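MlnE (Bacillus amyloliquefaciens subsp. plantarum, PDB 5D2E) carries the N-terminal B-type ketoreductase of the macrolactin polyketide assembly line, which binds NADP and probably reduces beta-keto groups of the growing chain to alcohols. Local coordinates at residues 35-40 and 485-490; 137-142 and 391-396; 430-435 and 442-447. One frame throughout, in Å; residues are numbered along the deposited sequence.

Contact 1: 35-40 and 485-490; sequences THLYEM and QDSMSR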
ATOM      1  N   THR A  35       9.490 -20.988   3.325  1.00 41.25           N
ATOM      2  CA  THR A  35       9.597 -19.543   3.075  1.00 39.27           C
ATOM      3  C   THR A  35       9.817 -19.329   1.597  1.00 39.73           C
ATOM      4  O   THR A  35      10.764 -19.837   1.024  1.00 37.78           O
ATOM      5  CB  THR A  35      10.751 -18.954   3.853  1.00 41.80           C
ATOM      6  OG1 THR A  35      10.576 -19.309   5.212  1.00 46.41           O
ATOM      7  CG2 THR A  35      10.761 -17.433   3.798  1.00 41.89           C
ATOM      8  N   HIS A  36       8.920 -18.601   0.966  1.00 41.12           N
ATOM      9  CA  HIS A  36       8.998 -18.378  -0.476  1.00 45.02           C
ATOM     10  C   HIS A  36       8.890 -16.837  -0.777  1.00 42.51           C
ATOM     11  O   HIS A  36       8.140 -16.113  -0.094  1.00 33.90           O
ATOM     12  CB  HIS A  36       7.848 -19.153  -1.138  1.00 48.42           C
ATOM     13  CG  HIS A  36       7.547 -20.480  -0.502  1.00 54.49           C
ATOM     14  ND1 HIS A  36       8.218 -21.642  -0.846  1.00 46.61           N
ATOM     15  CD2 HIS A  36       6.642 -20.835   0.450  1.00 55.40           C
ATOM     16  CE1 HIS A  36       7.760 -22.642  -0.108  1.00 53.44           C
ATOM     17  NE2 HIS A  36       6.794 -22.188   0.676  1.00 52.37           N
ATOM     18  N   LEU A  37       9.672 -16.361  -1.752  1.00 40.12           N
ATOM     19  CA  LEU A  37       9.582 -14.988  -2.219  1.00 37.91           C
ATOM     20  C   LEU A  37       8.765 -14.920  -3.511  1.00 33.06           C
ATOM     21  O   LEU A  37       8.832 -15.819  -4.356  1.00 29.83           O
ATOM     22  CB  LEU A  37      10.937 -14.425  -2.459  1.00 38.43           C
ATOM     23  CG  LEU A  37      12.018 -14.480  -1.401  1.00 45.06           C
ATOM     24  CD1 LEU A  37      13.114 -13.536  -1.873  1.00 45.46           C
ATOM     25  CD2 LEU A  37      11.556 -14.040  -0.052  1.00 45.76           C
ATOM     26  N   TYR A  38       7.944 -13.874  -3.607  1.00 32.65           N
ATOM     27  CA  TYR A  38       7.037 -13.642  -4.693  1.00 29.30           C
ATOM     28  C   TYR A  38       7.208 -12.188  -5.241  1.00 28.58           C
ATOM     29  O   TYR A  38       7.580 -11.275  -4.533  1.00 26.87           O
ATOM     30  CB  TYR A  38       5.579 -13.827  -4.219  1.00 31.83           C
ATOM     31  CG  TYR A  38       5.312 -15.218  -3.749  1.00 36.32           C
ATOM     32  CD1 TYR A  38       5.733 -15.627  -2.491  1.00 40.23           C
ATOM     33  CD2 TYR A  38       4.691 -16.114  -4.538  1.00 37.63           C
ATOM     34  CE1 TYR A  38       5.523 -16.906  -2.057  1.00 44.46           C
ATOM     35  CE2 TYR A  38       4.466 -17.411  -4.126  1.00 41.09           C
ATOM     36  CZ  TYR A  38       4.880 -17.800  -2.882  1.00 43.08           C
ATOM     37  OH  TYR A  38       4.672 -19.090  -2.464  1.00 50.32           O
ATOM     38  N   GLU A  39       6.937 -12.033  -6.531  1.00 28.75           N
ATOM     39  CA  GLU A  39       6.964 -10.748  -7.195  1.00 28.57           C
ATOM     40  C   GLU A  39       5.749 -10.633  -8.093  1.00 28.84           C
ATOM     41  O   GLU A  39       5.161 -11.638  -8.551  1.00 29.62           O
ATOM     42  CB  GLU A  39       8.279 -10.526  -7.989  1.00 27.37           C
ATOM     43  CG  GLU A  39       8.446 -11.486  -9.139  1.00 28.13           C
ATOM     44  CD  GLU A  39       9.871 -11.585  -9.685  1.00 30.41           C
ATOM     45  OE1 GLU A  39      10.666 -10.662  -9.481  1.00 30.35           O
ATOM     46  OE2 GLU A  39      10.202 -12.668 -10.264  1.00 35.15           O
ATOM     47  N   MET A  40       5.395  -9.373  -8.397  1.00 27.93           N
ATOM     48  CA  MET A  40       4.291  -9.122  -9.295  1.00 29.81           C
ATOM     49  C   MET A  40       4.679  -9.470 -10.716  1.00 28.78           C
ATOM     50  O   MET A  40       5.750  -9.094 -11.188  1.00 31.91           O
ATOM     51  CB  MET A  40       3.875  -7.668  -9.209  1.00 31.10           C
ATOM     52  CG  MET A  40       3.238  -7.327  -7.880  1.00 31.27           C
ATOM     53  SD  MET A  40       1.689  -8.194  -7.733  1.00 35.06           S
ATOM     54  CE  MET A  40       1.195  -7.501  -6.127  1.00 39.72           C
ATOM     55  N   GLN A 485      17.734 -11.046   3.604  1.00 35.27           N
ATOM     56  CA  GLN A 485      19.032 -11.261   2.963  1.00 40.01           C
ATOM     57  C   GLN A 485      18.892 -11.652   1.510  1.00 35.72           C
ATOM     58  O   GLN A 485      19.550 -11.063   0.641  1.00 35.37           O
ATOM     59  CB  GLN A 485      19.806 -12.341   3.783  1.00 43.29           C
ATOM     60  CG  GLN A 485      21.279 -12.425   3.563  1.00 46.85           C
ATOM     61  CD  GLN A 485      22.027 -11.132   3.852  1.00 49.17           C
ATOM     62  OE1 GLN A 485      21.873 -10.477   4.901  1.00 50.91           O
ATOM     63  NE2 GLN A 485      22.895 -10.780   2.923  1.00 47.54           N
ATOM     64  N   ASP A 486      18.013 -12.592   1.191  1.00 36.32           N
ATOM     65  CA  ASP A 486      17.821 -12.980  -0.189  1.00 39.62           C
ATOM     66  C   ASP A 486      17.228 -11.812  -1.036  1.00 40.42           C
ATOM     67  O   ASP A 486      17.659 -11.534  -2.150  1.00 40.86           O
ATOM     68  CB  ASP A 486      16.824 -14.109  -0.289  1.00 47.87           C
ATOM     69  CG  ASP A 486      16.785 -14.758  -1.673  1.00 58.67           C
ATOM     70  OD1 ASP A 486      17.527 -14.337  -2.606  1.00 73.17           O
ATOM     71  OD2 ASP A 486      15.985 -15.714  -1.834  1.00 67.72           O
ATOM     72  N   SER A 487      16.211 -11.180  -0.469  1.00 34.64           N
ATOM     73  CA  SER A 487      15.487 -10.075  -1.134  1.00 33.85           C
ATOM     74  C   SER A 487      16.447  -8.985  -1.538  1.00 30.12           C
ATOM     75  O   SER A 487      16.373  -8.477  -2.632  1.00 33.33           O
ATOM     76  CB  SER A 487      14.450  -9.520  -0.196  1.00 32.11           C
ATOM     77  OG  SER A 487      13.434 -10.480  -0.064  1.00 33.28           O
ATOM     78  N   MET A 488      17.392  -8.671  -0.669  1.00 31.68           N
ATOM     79  CA  MET A 488      18.314  -7.588  -0.907  1.00 32.38           C
ATOM     80  C   MET A 488      19.299  -7.850  -2.065  1.00 38.78           C
ATOM     81  O   MET A 488      19.867  -6.913  -2.578  1.00 35.97           O
ATOM     82  CB  MET A 488      19.080  -7.259   0.371  1.00 33.75           C
ATOM     83  CG  MET A 488      18.263  -6.632   1.475  1.00 35.24           C
ATOM     84  SD  MET A 488      17.536  -5.010   1.022  1.00 34.93           S
ATOM     85  CE  MET A 488      18.996  -3.988   1.018  1.00 35.84           C
ATOM     86  N   SER A 489      19.461  -9.107  -2.469  1.00 35.41           N
ATOM     87  CA  SER A 489      20.421  -9.482  -3.496  1.00 42.19           C
ATOM     88  C   SER A 489      19.684  -9.616  -4.839  1.00 44.04           C
ATOM     89  O   SER A 489      20.290  -9.885  -5.871  1.00 43.05           O
ATOM     90  CB  SER A 489      21.098 -10.820  -3.102  1.00 46.76           C
ATOM     91  OG  SER A 489      20.218 -11.916  -3.440  1.00 50.18           O
ATOM     92  N   ARG A 490      18.379  -9.399  -4.853  1.00 37.76           N
ATOM     93  CA  ARG A 490      17.638  -9.544  -6.088  1.00 38.14           C
ATOM     94  C   ARG A 490      17.424  -8.193  -6.720  1.00 33.92           C
ATOM     95  O   ARG A 490      17.912  -7.193  -6.193  1.00 41.10           O
ATOM     96  CB  ARG A 490      16.349 -10.247  -5.829  1.00 43.35           C
ATOM     97  CG  ARG A 490      16.595 -11.705  -5.502  1.00 44.69           C
ATOM     98  CD  ARG A 490      15.311 -12.427  -5.214  1.00 46.26           C
ATOM     99  NE  ARG A 490      15.578 -13.825  -5.535  1.00 59.91           N
ATOM    100  CZ  ARG A 490      15.348 -14.392  -6.718  1.00 50.53           C
ATOM    101  NH1 ARG A 490      14.715 -13.739  -7.716  1.00 53.35           N
ATOM    102  NH2 ARG A 490      15.682 -15.648  -6.861  1.00 54.49           N
TER
HETATM  103  O   HOH W   1      13.110 -10.927  -8.199  1.00 38.00           O
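Leu37 sets its CG beside its own backbone N (chi1 -52°) and runs on extended, which sends CD1 toward the end of helix 477-488; Asp486 meets it with CG anti to the backbone N (chi1 -168°). The contact lays strand 35-46 against the last turn of a helix in the Rossmann-like catalytic half of the ketoreductase, just before strand 494-499, which pairs antiparallel with strand 35-46. One leucine methyl does nearly all the touching. CD1 of Leu37 lies 3.6 Å from OD2 of Asp486 and equally far from OG of Ser487, while its approach to CD of Arg490 is looser, at 4.1 Å. No direct hydrogen bond crosses between the segments, and the serine hydroxyl near the methyl is engaged along its own chain: Ser487 OG bonds to Ala483 O, back in the helix. The extended chain of Arg490 brings NE within 3.6 Å of Asp486 OD1, a long salt bridge, with the carboxylate oxygen sitting at the guanidinium edge in its plane. NH2 of the same guanidinium binds Lys259 O, so the flat group is fixed from more than one direction. Ser489 N and OG both donate to Asp486 O, the hydroxyl at 2.9 Å. Glu39, two residues along the strand from Leu37, reaches the arginine through solvent: one water gives a hydrogen to Glu39 OE1 at 2.8 Å and accepts a longer bond of 3.3 Å from Arg490 NH1.

Contact 2: 137-142 and 391-396; sequences FKNTED and LDKAAE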
ATOM      1  N   PHE A 137       0.892  13.326  -8.338  1.00 27.60           N
ATOM      2  CA  PHE A 137       1.451  13.130  -7.018  1.00 26.57           C
ATOM      3  C   PHE A 137       2.640  14.044  -6.861  1.00 28.61           C
ATOM      4  O   PHE A 137       3.450  14.189  -7.772  1.00 28.94           O
ATOM      5  CB  PHE A 137       1.871  11.664  -6.856  1.00 27.28           C
ATOM      6  CG  PHE A 137       2.644  11.404  -5.586  1.00 27.89           C
ATOM      7  CD1 PHE A 137       4.033  11.569  -5.562  1.00 25.14           C
ATOM      8  CD2 PHE A 137       1.977  11.043  -4.391  1.00 27.57           C
ATOM      9  CE1 PHE A 137       4.748  11.366  -4.367  1.00 29.73           C
ATOM     10  CE2 PHE A 137       2.681  10.857  -3.235  1.00 30.33           C
ATOM     11  CZ  PHE A 137       4.052  11.029  -3.205  1.00 29.05           C
ATOM     12  N   LYS A 138       2.715  14.704  -5.712  1.00 28.18           N
ATOM     13  CA  LYS A 138       3.860  15.449  -5.301  1.00 32.59           C
ATOM     14  C   LYS A 138       4.108  15.147  -3.836  1.00 31.74           C
ATOM     15  O   LYS A 138       3.149  14.923  -3.075  1.00 29.81           O
ATOM     16  CB  LYS A 138       3.591  16.943  -5.346  1.00 38.64           C
ATOM     17  CG  LYS A 138       3.335  17.581  -6.704  1.00 49.60           C
ATOM     18  CD  LYS A 138       3.417  19.113  -6.549  1.00 59.59           C
ATOM     19  CE  LYS A 138       4.655  19.498  -5.696  1.00 67.13           C
ATOM     20  NZ  LYS A 138       5.198  20.886  -5.774  1.00 64.20           N
ATOM     21  N   ASN A 139       5.375  15.233  -3.444  1.00 30.10           N
ATOM     22  CA  ASN A 139       5.789  14.878  -2.088  1.00 30.02           C
ATOM     23  C   ASN A 139       5.664  16.103  -1.148  1.00 29.51           C
ATOM     24  O   ASN A 139       6.624  16.454  -0.415  1.00 30.13           O
ATOM     25  CB  ASN A 139       7.192  14.279  -2.097  1.00 30.54           C
ATOM     26  CG  ASN A 139       8.266  15.302  -2.454  1.00 31.70           C
ATOM     27  OD1 ASN A 139       7.977  16.279  -3.094  1.00 29.46           O
ATOM     28  ND2 ASN A 139       9.497  15.041  -2.066  1.00 33.11           N
ATOM     29  N   THR A 140       4.519  16.776  -1.211  1.00 28.34           N
ATOM     30  CA  THR A 140       4.215  17.878  -0.274  1.00 30.38           C
ATOM     31  C   THR A 140       2.985  17.507   0.560  1.00 31.30           C
ATOM     32  O   THR A 140       2.082  16.743   0.103  1.00 30.37           O
ATOM     33  CB  THR A 140       3.877  19.193  -0.978  1.00 31.82           C
ATOM     34  OG1 THR A 140       2.703  18.993  -1.775  1.00 31.74           O
ATOM     35  CG2 THR A 140       4.992  19.615  -1.879  1.00 34.95           C
ATOM     36  N   GLU A 141       2.897  18.094   1.743  1.00 31.46           N
ATOM     37  CA  GLU A 141       1.787  17.807   2.611  1.00 33.07           C
ATOM     38  C   GLU A 141       0.481  18.127   1.937  1.00 33.69           C
ATOM     39  O   GLU A 141      -0.451  17.352   1.987  1.00 30.96           O
ATOM     40  CB  GLU A 141       1.892  18.599   3.887  1.00 35.32           C
ATOM     41  CG  GLU A 141       0.780  18.241   4.868  1.00 37.22           C
ATOM     42  CD  GLU A 141       0.894  18.935   6.209  1.00 44.57           C
ATOM     43  OE1 GLU A 141       1.874  19.641   6.464  1.00 42.15           O
ATOM     44  OE2 GLU A 141      -0.020  18.725   7.014  1.00 48.57           O
ATOM     45  N   ASP A 142       0.403  19.304   1.356  1.00 31.76           N
ATOM     46  CA  ASP A 142      -0.844  19.758   0.768  1.00 35.00           C
ATOM     47  C   ASP A 142      -1.308  18.827  -0.369  1.00 30.97           C
ATOM     48  O   ASP A 142      -2.468  18.485  -0.467  1.00 29.22           O
ATOM     49  CB  ASP A 142      -0.656  21.170   0.210  1.00 41.89           C
ATOM     50  CG  ASP A 142      -1.961  21.762  -0.250  1.00 47.78           C
ATOM     51  OD1 ASP A 142      -2.827  21.967   0.614  1.00 58.54           O
ATOM     52  OD2 ASP A 142      -2.155  21.959  -1.467  1.00 52.18           O
ATOM     53  N   LEU A 391      10.796  10.659   4.990  1.00 27.79           N
ATOM     54  CA  LEU A 391      12.123  10.044   5.113  1.00 28.40           C
ATOM     55  C   LEU A 391      12.860  10.129   3.780  1.00 29.44           C
ATOM     56  O   LEU A 391      14.015  10.468   3.723  1.00 29.09           O
ATOM     57  CB  LEU A 391      12.001   8.597   5.514  1.00 29.58           C
ATOM     58  CG  LEU A 391      11.638   8.295   6.959  1.00 28.34           C
ATOM     59  CD1 LEU A 391      11.074   6.906   7.172  1.00 31.20           C
ATOM     60  CD2 LEU A 391      12.925   8.462   7.788  1.00 30.75           C
ATOM     61  N   ASP A 392      12.178   9.828   2.696  1.00 28.90           N
ATOM     62  CA  ASP A 392      12.781   9.980   1.383  1.00 28.75           C
ATOM     63  C   ASP A 392      13.172  11.453   1.135  1.00 29.88           C
ATOM     64  O   ASP A 392      14.252  11.723   0.614  1.00 31.90           O
ATOM     65  CB  ASP A 392      11.825   9.563   0.301  1.00 27.85           C
ATOM     66  CG  ASP A 392      12.308   9.968  -1.107  1.00 27.82           C
ATOM     67  OD1 ASP A 392      13.186   9.261  -1.615  1.00 31.84           O
ATOM     68  OD2 ASP A 392      11.796  10.952  -1.648  1.00 28.97           O
ATOM     69  N   LYS A 393      12.276  12.362   1.474  1.00 29.35           N
ATOM     70  CA  LYS A 393      12.439  13.777   1.220  1.00 29.65           C
ATOM     71  C   LYS A 393      13.613  14.335   2.027  1.00 33.68           C
ATOM     72  O   LYS A 393      14.518  14.903   1.455  1.00 32.25           O
ATOM     73  CB  LYS A 393      11.185  14.534   1.563  1.00 31.65           C
ATOM     74  CG  LYS A 393      11.175  15.975   1.043  1.00 32.26           C
ATOM     75  CD  LYS A 393       9.790  16.555   1.350  1.00 34.11           C
ATOM     76  CE  LYS A 393       9.543  17.915   0.700  1.00 33.16           C
ATOM     77  NZ  LYS A 393       8.195  18.421   0.957  1.00 32.63           N
ATOM     78  N   ALA A 394      13.629  14.088   3.334  1.00 31.43           N
ATOM     79  CA  ALA A 394      14.753  14.556   4.169  1.00 32.07           C
ATOM     80  C   ALA A 394      16.088  13.950   3.775  1.00 33.87           C
ATOM     81  O   ALA A 394      17.106  14.561   4.001  1.00 31.07           O
ATOM     82  CB  ALA A 394      14.484  14.237   5.619  1.00 34.63           C
ATOM     83  N   ALA A 395      16.088  12.722   3.249  1.00 28.28           N
ATOM     84  CA  ALA A 395      17.328  12.022   2.955  1.00 30.26           C
ATOM     85  C   ALA A 395      17.703  12.070   1.478  1.00 33.70           C
ATOM     86  O   ALA A 395      18.574  11.305   1.036  1.00 32.42           O
ATOM     87  CB  ALA A 395      17.228  10.581   3.393  1.00 32.38           C
ATOM     88  N   GLU A 396      17.034  12.951   0.735  1.00 30.63           N
ATOM     89  CA  GLU A 396      17.198  13.054  -0.707  1.00 37.25           C
ATOM     90  C   GLU A 396      18.670  13.112  -1.159  1.00 38.02           C
ATOM     91  O   GLU A 396      19.056  12.415  -2.085  1.00 37.04           O
ATOM     92  CB  GLU A 396      16.492  14.328  -1.190  1.00 37.86           C
ATOM     93  CG  GLU A 396      16.582  14.519  -2.670  1.00 43.52           C
ATOM     94  CD  GLU A 396      15.565  15.507  -3.202  1.00 51.75           C
ATOM     95  OE1 GLU A 396      14.622  15.909  -2.469  1.00 54.06           O
ATOM     96  OE2 GLU A 396      15.728  15.877  -4.386  1.00 65.84           O
TER
HETATM   97  O   HOH W   2       9.640  12.290  -0.833  1.00 29.48           O
HETATM   98  O   HOH W   3      12.010  16.590  -2.841  1.00 33.14           O
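Lys393 and Asn139 carry this contact, joining the two Rossmann-like halves of the ketoreductase: the 137-142 loop leads into helix 141-164 of the N-terminal half, and Lys393 stands on the last turn of helix 386-394 in the NADP-binding half. The direct hydrogen bond runs from Lys393 NZ to Asn139 O, 2.9 Å long, with the nitrogen in the carbonyl plane and a C=O...N angle of 153°. That carbonyl is presented by an inverse gamma turn centred on Asn139, after which Thr140 serves as N-cap of helix 141-164, its OG1 capping Ala143 N.

Packing comes from the aliphatic part of the lysine. Extended all the way from CG, the chain crosses the Asn139 amide at an angle, with ND2 of Asn139 3.7 Å from both CG and CD of Lys393. ND2 is brought to the lysine because Asn139 CG sits between its backbone N and carbonyl carbon (chi1 69°).

Water supplies the remaining polar links. Asn139 ND2 donates to two waters, at 3.0 and 3.1 Å. The nearer passes a hydrogen to Asp392 OD2, and the other does the same to Glu396 OE1, each at 2.7 Å, so the amide is bridged to two carboxylates without touching either. Asp392 OD1, meanwhile, is paired with both Arg435 and Arg440.

A salt bridge from Lys393 NZ to Glu337 gives the ammonium a second partner. With a carboxylate and a backbone carbonyl both drawing on it, the lysine is probably firmly charged, and this surface joint between the halves is polar and hydrated rather than greasy.

Contact 3: 430-435 and 442-447; sequences GFTQYR and GKTLSI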
ATOM      1  N   GLY A 430       3.932   1.135  -3.817  1.00 27.04           N
ATOM      2  CA  GLY A 430       3.919   2.025  -4.976  1.00 27.14           C
ATOM      3  C   GLY A 430       4.962   3.150  -4.917  1.00 26.27           C
ATOM      4  O   GLY A 430       5.504   3.564  -5.966  1.00 26.61           O
ATOM      5  N   PHE A 431       5.354   3.549  -3.709  1.00 26.11           N
ATOM      6  CA  PHE A 431       6.304   4.617  -3.556  1.00 26.58           C
ATOM      7  C   PHE A 431       7.681   4.247  -4.089  1.00 26.67           C
ATOM      8  O   PHE A 431       8.497   5.122  -4.413  1.00 24.99           O
ATOM      9  CB  PHE A 431       6.380   5.092  -2.101  1.00 26.06           C
ATOM     10  CG  PHE A 431       7.190   6.356  -1.915  1.00 24.82           C
ATOM     11  CD1 PHE A 431       6.700   7.589  -2.355  1.00 26.55           C
ATOM     12  CD2 PHE A 431       8.464   6.319  -1.349  1.00 24.56           C
ATOM     13  CE1 PHE A 431       7.457   8.762  -2.205  1.00 26.15           C
ATOM     14  CE2 PHE A 431       9.183   7.490  -1.141  1.00 27.29           C
ATOM     15  CZ  PHE A 431       8.711   8.709  -1.578  1.00 25.96           C
ATOM     16  N   THR A 432       7.955   2.935  -4.160  1.00 24.86           N
ATOM     17  CA  THR A 432       9.186   2.467  -4.716  1.00 26.72           C
ATOM     18  C   THR A 432       9.361   3.060  -6.142  1.00 26.10           C
ATOM     19  O   THR A 432      10.506   3.355  -6.561  1.00 28.08           O
ATOM     20  CB  THR A 432       9.241   0.941  -4.889  1.00 25.78           C
ATOM     21  OG1 THR A 432       8.155   0.543  -5.690  1.00 27.61           O
ATOM     22  CG2 THR A 432       9.207   0.181  -3.540  1.00 27.12           C
ATOM     23  N   GLN A 433       8.276   3.210  -6.885  1.00 25.27           N
ATOM     24  CA  GLN A 433       8.367   3.730  -8.260  1.00 26.62           C
ATOM     25  C   GLN A 433       8.698   5.211  -8.280  1.00 26.99           C
ATOM     26  O   GLN A 433       9.247   5.680  -9.254  1.00 26.75           O
ATOM     27  CB  GLN A 433       7.039   3.558  -8.959  1.00 30.53           C
ATOM     28  CG  GLN A 433       6.719   2.103  -9.240  1.00 37.08           C
ATOM     29  CD  GLN A 433       5.449   2.016 -10.124  1.00 48.73           C
ATOM     30  OE1 GLN A 433       5.338   2.697 -11.187  1.00 43.93           O
ATOM     31  NE2 GLN A 433       4.460   1.233  -9.661  1.00 47.77           N
ATOM     32  N   TYR A 434       8.328   5.956  -7.239  1.00 25.30           N
ATOM     33  CA  TYR A 434       8.671   7.336  -7.140  1.00 23.70           C
ATOM     34  C   TYR A 434      10.165   7.478  -6.959  1.00 27.44           C
ATOM     35  O   TYR A 434      10.833   8.325  -7.569  1.00 26.45           O
ATOM     36  CB  TYR A 434       7.892   8.009  -5.998  1.00 26.90           C
ATOM     37  CG  TYR A 434       8.219   9.478  -5.747  1.00 27.45           C
ATOM     38  CD1 TYR A 434       9.260   9.858  -4.877  1.00 27.50           C
ATOM     39  CD2 TYR A 434       7.491  10.487  -6.380  1.00 27.39           C
ATOM     40  CE1 TYR A 434       9.540  11.197  -4.624  1.00 26.00           C
ATOM     41  CE2 TYR A 434       7.794  11.835  -6.159  1.00 27.38           C
ATOM     42  CZ  TYR A 434       8.820  12.184  -5.290  1.00 29.88           C
ATOM     43  OH  TYR A 434       9.074  13.524  -5.045  1.00 30.20           O
ATOM     44  N   ARG A 435      10.727   6.658  -6.085  1.00 25.43           N
ATOM     45  CA  ARG A 435      12.170   6.756  -5.839  1.00 25.44           C
ATOM     46  C   ARG A 435      12.966   6.449  -7.116  1.00 29.38           C
ATOM     47  O   ARG A 435      13.983   7.068  -7.381  1.00 30.24           O
ATOM     48  CB  ARG A 435      12.594   5.816  -4.687  1.00 26.27           C
ATOM     49  CG  ARG A 435      11.956   6.239  -3.381  1.00 28.88           C
ATOM     50  CD  ARG A 435      12.698   5.637  -2.200  1.00 30.03           C
ATOM     51  NE  ARG A 435      13.784   6.534  -1.778  1.00 33.28           N
ATOM     52  CZ  ARG A 435      15.060   6.230  -1.776  1.00 31.36           C
ATOM     53  NH1 ARG A 435      15.497   5.064  -2.241  1.00 34.57           N
ATOM     54  NH2 ARG A 435      15.887   7.105  -1.312  1.00 33.80           N
ATOM     55  N   GLY A 442      21.216   3.891  -4.707  1.00 30.49           N
ATOM     56  CA  GLY A 442      21.112   2.683  -3.931  1.00 33.84           C
ATOM     57  C   GLY A 442      19.863   1.847  -4.217  1.00 33.22           C
ATOM     58  O   GLY A 442      19.143   2.102  -5.173  1.00 31.15           O
ATOM     59  N   LYS A 443      19.639   0.857  -3.372  1.00 30.95           N
ATOM     60  CA  LYS A 443      18.583  -0.106  -3.533  1.00 32.05           C
ATOM     61  C   LYS A 443      17.318   0.433  -2.854  1.00 30.83           C
ATOM     62  O   LYS A 443      17.399   1.002  -1.738  1.00 34.06           O
ATOM     63  CB  LYS A 443      18.988  -1.461  -2.961  1.00 35.48           C
ATOM     64  CG  LYS A 443      17.858  -2.483  -3.084  1.00 40.37           C
ATOM     65  CD  LYS A 443      18.270  -3.900  -3.416  1.00 48.44           C
ATOM     66  CE  LYS A 443      17.098  -4.714  -3.935  1.00 45.15           C
ATOM     67  NZ  LYS A 443      16.646  -4.553  -5.335  1.00 47.80           N
ATOM     68  N   THR A 444      16.215   0.381  -3.585  1.00 27.00           N
ATOM     69  CA  THR A 444      14.888   0.699  -3.070  1.00 25.61           C
ATOM     70  C   THR A 444      14.113  -0.611  -3.025  1.00 27.21           C
ATOM     71  O   THR A 444      14.082  -1.348  -3.993  1.00 27.63           O
ATOM     72  CB  THR A 444      14.175   1.698  -3.999  1.00 26.84           C
ATOM     73  OG1 THR A 444      14.802   2.950  -3.825  1.00 30.93           O
ATOM     74  CG2 THR A 444      12.717   1.861  -3.621  1.00 30.15           C
ATOM     75  N   LEU A 445      13.500  -0.935  -1.862  1.00 27.30           N
ATOM     76  CA  LEU A 445      12.774  -2.180  -1.768  1.00 27.37           C
ATOM     77  C   LEU A 445      11.651  -2.043  -0.744  1.00 25.60           C
ATOM     78  O   LEU A 445      11.845  -1.443   0.315  1.00 26.65           O
ATOM     79  CB  LEU A 445      13.712  -3.264  -1.302  1.00 30.87           C
ATOM     80  CG  LEU A 445      13.103  -4.607  -0.969  1.00 29.55           C
ATOM     81  CD1 LEU A 445      12.493  -5.288  -2.170  1.00 29.74           C
ATOM     82  CD2 LEU A 445      14.124  -5.543  -0.351  1.00 35.39           C
ATOM     83  N   SER A 446      10.476  -2.547  -1.107  1.00 25.64           N
ATOM     84  CA  SER A 446       9.401  -2.719  -0.192  1.00 25.08           C
ATOM     85  C   SER A 446       9.206  -4.211  -0.060  1.00 25.95           C
ATOM     86  O   SER A 446       9.038  -4.889  -1.068  1.00 26.70           O
ATOM     87  CB  SER A 446       8.080  -2.100  -0.725  1.00 25.26           C
ATOM     88  OG  SER A 446       7.022  -2.169   0.278  1.00 29.08           O
ATOM     89  N   ILE A 447       9.182  -4.705   1.200  1.00 25.65           N
ATOM     90  CA  ILE A 447       8.951  -6.115   1.469  1.00 25.78           C
ATOM     91  C   ILE A 447       7.574  -6.350   2.093  1.00 24.17           C
ATOM     92  O   ILE A 447       7.295  -5.804   3.160  1.00 26.59           O
ATOM     93  CB  ILE A 447      10.006  -6.695   2.434  1.00 27.88           C
ATOM     94  CG1 ILE A 447      11.397  -6.484   1.885  1.00 30.32           C
ATOM     95  CG2 ILE A 447       9.701  -8.166   2.695  1.00 30.35           C
ATOM     96  CD1 ILE A 447      12.545  -6.768   2.874  1.00 31.17           C
TER
HETATM   97  O   HOH W   4      18.131   3.729  -1.721  1.00 29.34           O
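Arg435 NH1 and Lys443 O, at the start of the strand, share a water, which donates to the carbonyl and accepts from the arginine. Helix 419-437 and strand 443-453 close a beta-alpha-beta unit of the Rossmann fold that begins with strand 402-408; here the 430-435 and 443-447 axes run nearly antiparallel (174°), 8.0 Å apart. Thr444 comes next and does most of the work. Its OG1 takes a hydrogen bond of 2.7 Å from Arg435 NH1, short but bent (N-H...O 139°), lying near the guanidinium plane at the edge. Its CG2, anti to the backbone N, presses 3.7 Å from Thr432 CA on the helix. Leu445 turns its side chain to the other face of the strand, against Ser487 and Met488 of helix 477-488. Ser446 faces the helix again, its CB 3.8 Å from Thr432 CG2.

Thr432 OG1 bonds to Asp429 O, three residues earlier in the helix, and Ser446 OG crosses from the strand to Asp429 OD1. Held by a salt bridge to Asp392, a cation-pi contact with Phe403 and Thr444 OG1, the Arg435 guanidinium has its rotation fixed and probably stays charged within a buried, otherwise largely aliphatic interface.

Contact 3 is the buried one, contact 1 is partly buried, and contact 2 lies at the surface. Contact 1 sets one leucine methyl among polar groups with no direct bond across, contact 3 combines aliphatic packing with one arginine-threonine bond, and contact 2 relies on a lysine-carbonyl bond and bridging waters. Strand 443-453 of contact 3 touches the 485-490 segment of contact 1, since Arg490 O probably accepts a hydrogen bond from Lys443 NZ and Leu445 packs on Met488. Helix 419-437 links contact 3 to contact 2, through the Asp392-Arg435 salt bridge and the meeting of Phe137 with Tyr434. Contacts 1 and 2 do not touch, their centres being about 27 Å apart.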